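PDB 2I5E: 2-phospho-L-lactate guanylyltransferase from Methanosarcina mazei, which probably catalyses transfer of a guanylyl group from GTP to (2S)-2-phospholactate, an activation step in the biosynthesis of coenzyme F420. Local coordinates for the interface of chains A and B. Coordinates in Å, arbitrary orientation; residue numbers count along the deposited sequence, not the author numbering. Chains: chain A/B, Hypothetical protein MM_2497.

Contact 1: the interface of chains A and B. Residues chain A 123-124, 142-144, 147; chain B 179-180, 183, 201, 204, 206.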
loop_
_atom_site.group_PDB
_atom_site.type_symbol
_atom_site.label_atom_id
_atom_site.label_comp_id
_atom_site.label_asym_id
_atom_site.label_seq_id
_atom_site.Cartn_x
_atom_site.Cartn_y
_atom_site.Cartn_z
ATOM N N GLY A 123 1.618 -7.333 -5.333
ATOM C CA GLY A 123 1.708 -8.098 -6.577
ATOM C C GLY A 123 0.390 -8.616 -7.062
ATOM O O GLY A 123 0.337 -9.751 -7.515
ATOM N N GLY A 124 -0.689 -7.825 -7.011
ATOM C CA GLY A 124 -2.036 -8.326 -7.484
ATOM C C GLY A 124 -2.744 -9.435 -6.677
ATOM O O GLY A 124 -3.679 -10.018 -7.166
ATOM N N TYR A 142 -4.435 -16.874 -5.414
ATOM C CA TYR A 142 -3.145 -17.182 -6.140
ATOM C C TYR A 142 -3.074 -16.483 -7.468
ATOM O O TYR A 142 -4.126 -16.184 -8.086
ATOM C CB TYR A 142 -2.820 -18.686 -6.353
ATOM C CG TYR A 142 -2.828 -19.489 -5.109
ATOM C CD1 TYR A 142 -2.020 -19.145 -4.028
ATOM C CD2 TYR A 142 -3.685 -20.599 -4.988
ATOM C CE1 TYR A 142 -2.057 -19.871 -2.829
ATOM C CE2 TYR A 142 -3.722 -21.344 -3.800
ATOM C CZ TYR A 142 -2.929 -20.959 -2.729
ATOM O OH TYR A 142 -2.984 -21.716 -1.590
ATOM N N GLY A 143 -1.839 -16.274 -7.942
ATOM C CA GLY A 143 -1.651 -15.611 -9.223
ATOM C C GLY A 143 -2.210 -14.252 -9.142
ATOM O O GLY A 143 -2.136 -13.538 -8.130
ATOM N N SER A 144 -2.770 -13.850 -10.243
ATOM C CA SER A 144 -3.289 -12.557 -10.331
ATOM C C SER A 144 -4.716 -12.398 -9.774
ATOM O O SER A 144 -5.586 -11.990 -10.468
ATOM C CB SER A 144 -3.240 -12.154 -11.760
ATOM O OG SER A 144 -3.533 -10.794 -11.799
ATOM N N LEU A 147 -7.241 -8.870 -9.895
ATOM C CA LEU A 147 -7.877 -8.646 -11.227
ATOM C C LEU A 147 -8.916 -9.747 -11.502
ATOM O O LEU A 147 -9.999 -9.452 -11.889
ATOM C CB LEU A 147 -6.791 -8.569 -12.339
ATOM C CG LEU A 147 -5.887 -7.278 -12.385
ATOM C CD1 LEU A 147 -4.798 -7.235 -13.500
ATOM C CD2 LEU A 147 -6.736 -6.007 -12.500
ATOM N N VAL B 179 4.905 -3.932 -11.531
ATOM C CA VAL B 179 3.767 -4.834 -11.471
ATOM C C VAL B 179 2.584 -4.063 -10.874
ATOM O O VAL B 179 1.493 -4.201 -11.377
ATOM C CB VAL B 179 4.083 -6.180 -10.659
ATOM C CG1 VAL B 179 2.788 -7.118 -10.475
ATOM C CG2 VAL B 179 5.341 -6.974 -11.257
ATOM N N GLU B 180 2.776 -3.219 -9.841
ATOM C CA GLU B 180 1.630 -2.600 -9.195
ATOM C C GLU B 180 1.006 -1.681 -10.201
ATOM O O GLU B 180 -0.238 -1.422 -10.268
ATOM C CB GLU B 180 2.074 -1.752 -7.949
ATOM C CG GLU B 180 2.798 -2.547 -6.845
ATOM C CD GLU B 180 1.859 -3.607 -6.183
ATOM O OE1 GLU B 180 0.636 -3.554 -6.308
ATOM O OE2 GLU B 180 2.362 -4.553 -5.655
ATOM N N ILE B 183 -1.038 -3.560 -12.807
ATOM C CA ILE B 183 -2.308 -4.057 -12.239
ATOM C C ILE B 183 -3.310 -2.944 -12.017
ATOM O O ILE B 183 -4.479 -3.082 -12.344
ATOM C CB ILE B 183 -2.057 -4.744 -10.861
ATOM C CG1 ILE B 183 -1.080 -5.944 -10.940
ATOM C CG2 ILE B 183 -3.356 -5.124 -10.139
ATOM C CD1 ILE B 183 -1.700 -7.179 -11.581
ATOM N N VAL B 201 2.084 -15.267 -14.461
ATOM C CA VAL B 201 2.080 -16.034 -13.192
ATOM C C VAL B 201 3.107 -17.165 -13.178
ATOM O O VAL B 201 3.113 -18.081 -14.011
ATOM C CB VAL B 201 0.683 -16.618 -12.792
ATOM C CG1 VAL B 201 0.840 -17.599 -11.496
ATOM C CG2 VAL B 201 -0.330 -15.485 -12.649
ATOM N N GLY B 204 2.725 -19.371 -8.220
ATOM C CA GLY B 204 1.453 -18.855 -7.646
ATOM C C GLY B 204 1.592 -17.313 -7.559
ATOM O O GLY B 204 0.678 -16.634 -7.117
ATOM N N VAL B 206 2.784 -13.232 -9.282
ATOM C CA VAL B 206 2.759 -12.380 -10.414
ATOM C C VAL B 206 4.163 -11.682 -10.564
ATOM O O VAL B 206 4.656 -11.018 -9.615
ATOM C CB VAL B 206 1.619 -11.267 -10.234
ATOM C CG1 VAL B 206 1.642 -10.276 -11.392
ATOM C CG2 VAL B 206 0.179 -11.860 -10.088
HETATM O O HOH W 1 -1.292 -5.284 -6.015
HETATM O O HOH W 2 1.899 -11.920 -6.825
#
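OE2 of the flat carboxylate of B:Glu180 accepts the backbone N-H of A:Gly123 through its syn lone pair at 2.9 Å, nearly straight (156° at H). This contact belongs to the homodimer of a CofC-family guanylyltransferase, in which helix 177-184 and the C-terminal strands of B meet the glycine-rich turn 122-124, residues 142-144 and the start of helix 145-154 of A. The other oxygen, B:Glu180 OE1, lies 2.6 Å from water 1, which is also bound to A:Gly124 N, so one carboxylate serves two successive amides of the 3-10 helix 122-124. The bend at chi2 (-65°) helps fold the glutamate chain towards this turn. The carbonyl of B:Gly204 is met from above its plane: A:Gly143 N lies 2.7 Å from B:Gly204 O and donates to it 41° out of that plane, so not along a lone pair.

Water 2 joins the carbonyl oxygen of A:Gly123 to B:Val206 N, giving the same turn a second bridge. The valines B:Val201 and B:Val206 pack among the polar links, and B:Ile183 meets A:Leu147 beside them. B:Val206 CG2, anti to its own carbonyl carbon, touches A:Ser144 CA at 3.5 Å. B:Val201 presents both methyls to the side-chain-less A:Gly143, with CG2 3.7 Å from its CA. B:Ile183 crosses A:Leu147 obliquely, the tip methyls B:Ile183 CD1 and A:Leu147 CD1 meeting at 3.6 Å.

Contact 2: the interface of chains A and B. Residues chain A 105, 120, 164-167, 169; chain B 105, 164-167, 169.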
loop_
_atom_site.group_PDB
_atom_site.type_symbol
_atom_site.label_atom_id
_atom_site.label_comp_id
_atom_site.label_asym_id
_atom_site.label_seq_id
_atom_site.Cartn_x
_atom_site.Cartn_y
_atom_site.Cartn_z
ATOM N N HIS A 105 -11.044 -0.846 9.700
ATOM C CA HIS A 105 -10.994 -1.318 8.257
ATOM C C HIS A 105 -12.069 -2.361 8.119
ATOM O O HIS A 105 -12.811 -2.312 7.190
ATOM C CB HIS A 105 -9.686 -1.996 7.931
ATOM C CG HIS A 105 -8.512 -1.122 8.092
ATOM N ND1 HIS A 105 -8.444 0.134 7.509
ATOM C CD2 HIS A 105 -7.362 -1.280 8.763
ATOM C CE1 HIS A 105 -7.266 0.683 7.758
ATOM N NE2 HIS A 105 -6.620 -0.137 8.570
ATOM N N PRO A 120 -6.836 -5.121 -2.196
ATOM C CA PRO A 120 -5.671 -5.642 -2.900
ATOM C C PRO A 120 -4.601 -5.919 -1.898
ATOM O O PRO A 120 -4.548 -5.236 -0.849
ATOM C CB PRO A 120 -5.231 -4.515 -3.817
ATOM C CG PRO A 120 -5.882 -3.222 -3.262
ATOM C CD PRO A 120 -7.051 -3.662 -2.414
ATOM N N ASP A 164 -9.339 1.021 -0.664
ATOM C CA ASP A 164 -8.012 1.563 -0.895
ATOM C C ASP A 164 -7.358 1.911 0.423
ATOM O O ASP A 164 -7.457 3.019 0.885
ATOM C CB ASP A 164 -8.119 2.827 -1.775
ATOM C CG ASP A 164 -6.794 3.549 -1.905
ATOM O OD1 ASP A 164 -5.725 2.878 -1.927
ATOM O OD2 ASP A 164 -6.784 4.790 -1.931
ATOM N N SER A 165 -6.640 0.977 1.020
ATOM C CA SER A 165 -6.066 1.140 2.316
ATOM C C SER A 165 -4.637 0.581 2.227
ATOM O O SER A 165 -4.477 -0.585 1.938
ATOM C CB SER A 165 -6.810 0.196 3.291
ATOM O OG SER A 165 -6.158 0.232 4.532
ATOM N N PHE A 166 -3.654 1.363 2.645
ATOM C CA PHE A 166 -2.273 0.966 2.801
ATOM C C PHE A 166 -2.187 -0.136 3.898
ATOM O O PHE A 166 -1.416 -1.089 3.759
ATOM C CB PHE A 166 -1.434 2.227 3.197
ATOM C CG PHE A 166 0.096 2.048 3.161
ATOM C CD1 PHE A 166 0.849 2.617 2.172
ATOM C CD2 PHE A 166 0.763 1.330 4.144
ATOM C CE1 PHE A 166 2.264 2.503 2.183
ATOM C CE2 PHE A 166 2.143 1.148 4.137
ATOM C CZ PHE A 166 2.891 1.737 3.183
HETATM N N MSE A 167 -2.891 0.036 5.014
HETATM C CA MSE A 167 -2.686 -0.850 6.159
HETATM C C MSE A 167 -3.326 -2.218 5.857
HETATM O O MSE A 167 -2.710 -3.235 6.121
HETATM C CB MSE A 167 -3.306 -0.284 7.412
HETATM C CG MSE A 167 -2.718 1.068 7.888
HETATM SE SE MSE A 167 -0.822 1.095 8.210
HETATM C CE MSE A 167 -0.359 2.769 7.161
ATOM N N GLY A 169 -3.833 -3.387 2.990
ATOM C CA GLY A 169 -3.113 -3.939 1.873
ATOM C C GLY A 169 -1.691 -4.411 2.074
ATOM O O GLY A 169 -1.097 -4.953 1.142
ATOM N N HIS B 105 -7.764 11.522 -4.178
ATOM C CA HIS B 105 -6.774 11.413 -3.086
ATOM C C HIS B 105 -6.311 12.809 -2.747
ATOM O O HIS B 105 -6.102 13.108 -1.596
ATOM C CB HIS B 105 -5.467 10.619 -3.467
ATOM C CG HIS B 105 -5.705 9.207 -3.854
ATOM N ND1 HIS B 105 -6.457 8.328 -3.100
ATOM C CD2 HIS B 105 -5.295 8.512 -4.925
ATOM C CE1 HIS B 105 -6.533 7.168 -3.718
ATOM N NE2 HIS B 105 -5.851 7.264 -4.835
ATOM N N ASP B 164 -4.497 6.941 4.786
ATOM C CA ASP B 164 -4.249 5.505 4.672
ATOM C C ASP B 164 -4.658 5.129 3.259
ATOM O O ASP B 164 -5.786 4.901 2.998
ATOM C CB ASP B 164 -5.054 4.731 5.746
ATOM C CG ASP B 164 -5.036 3.209 5.541
ATOM O OD1 ASP B 164 -3.987 2.696 5.034
ATOM O OD2 ASP B 164 -6.055 2.546 5.889
ATOM N N SER B 165 -3.728 5.156 2.317
ATOM C CA SER B 165 -4.077 4.876 0.939
ATOM C C SER B 165 -3.042 3.929 0.235
ATOM O O SER B 165 -1.851 4.167 0.226
ATOM C CB SER B 165 -4.190 6.207 0.184
ATOM O OG SER B 165 -4.300 5.976 -1.180
ATOM N N PHE B 166 -3.543 2.869 -0.378
ATOM C CA PHE B 166 -2.702 1.889 -1.054
ATOM C C PHE B 166 -2.153 2.527 -2.295
ATOM O O PHE B 166 -0.958 2.388 -2.617
ATOM C CB PHE B 166 -3.599 0.719 -1.384
ATOM C CG PHE B 166 -2.904 -0.421 -2.052
ATOM C CD1 PHE B 166 -2.369 -1.462 -1.310
ATOM C CD2 PHE B 166 -2.735 -0.454 -3.478
ATOM C CE1 PHE B 166 -1.754 -2.550 -1.968
ATOM C CE2 PHE B 166 -2.090 -1.525 -4.103
ATOM C CZ PHE B 166 -1.585 -2.563 -3.319
HETATM N N MSE B 167 -3.035 3.185 -3.044
HETATM C CA MSE B 167 -2.726 3.780 -4.354
HETATM C C MSE B 167 -1.754 4.957 -4.241
HETATM O O MSE B 167 -0.774 5.013 -4.967
HETATM C CB MSE B 167 -4.007 4.274 -4.958
HETATM C CG MSE B 167 -4.954 3.207 -5.241
HETATM SE SE MSE B 167 -4.421 1.667 -6.285
HETATM C CE MSE B 167 -5.515 0.302 -5.276
ATOM N N GLY B 169 0.122 5.328 -1.678
ATOM C CA GLY B 169 1.234 4.751 -1.075
ATOM C C GLY B 169 2.165 4.033 -2.050
ATOM O O GLY B 169 3.270 3.615 -1.609
#
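This is a two-fold homodimer interface built from reciprocal loops: the carboxylate of residue 164 in each chain reaches across to residues 165-167 of the other, tying the subunits together at matching points. In A:Asp164, CG is anti to the backbone N (chi1 172°), which sends the carboxylate towards chain B. There A:Asp164 OD1 accepts two backbone N-H groups. B:Met167 N (selenomethionine) comes to the syn lone pair of A:Asp164 OD1 at 2.9 Å, in a fairly straight bond. B:Phe166 N lies 2.7 Å from A:Asp164 OD1, a short but strongly bent bond that arrives from above the carboxylate plane, 37° out of it. The second oxygen, A:Asp164 OD2, takes the hydroxyl B:Ser165 OG on its syn lone pair at 2.9 Å. An alanine at A:Asp164 would remove both acceptor oxygens and would probably leave these amides and the hydroxyl of B without their partner, loosening this half of the interface.

The twin is similar but not identical. A:Ser165 OG donates to B:Asp164 OD2 at 2.7 Å and A:Met167 N to B:Asp164 OD1 at 2.9 Å, but the N-H of A:Phe166 points away from that oxygen and forms no bond with it. A:His105 and B:His105 each meet the partner's carboxylate tip to tip, planes 58° apart, through ring carbon CE1 and without an N-H bond to it; protonation is not seen, though a charged imidazole might favour ionised aspartate.

The B:Phe166 ring has A:Pro120 CG over the centre of one face, 4.1 Å above its plane, and A:Gly169 O at its edge. The ring of A:Phe166 likewise has B:Ser165 O and B:Gly169 CA at its edge, in plane. In the fold, residues 164-169 form a loop after strand 160-162, flanked by helix 103-109, which carries A:His105, and by the end of strand 116-120 at A:Pro120.

Contact 1 and contact 2 share no residue, and the centres of their C-alpha atoms lie about 17 Å apart, yet both belong to one two-fold interface. Chain A connects them directly: strand 116-120 supplies A:Pro120 to contact 2, and the 3-10 helix 122-124 follows it into contact 1. In chain B the loop of contact 2 precedes the helix that serves contact 1. The patches hide 394 Å² in contact 2 and 349 Å² in contact 1. Contact 2 pairs like segments of both chains, whereas contact 1 pairs unlike ones and recurs with the chains exchanged, which probably helps fix the subunits' relative orientation.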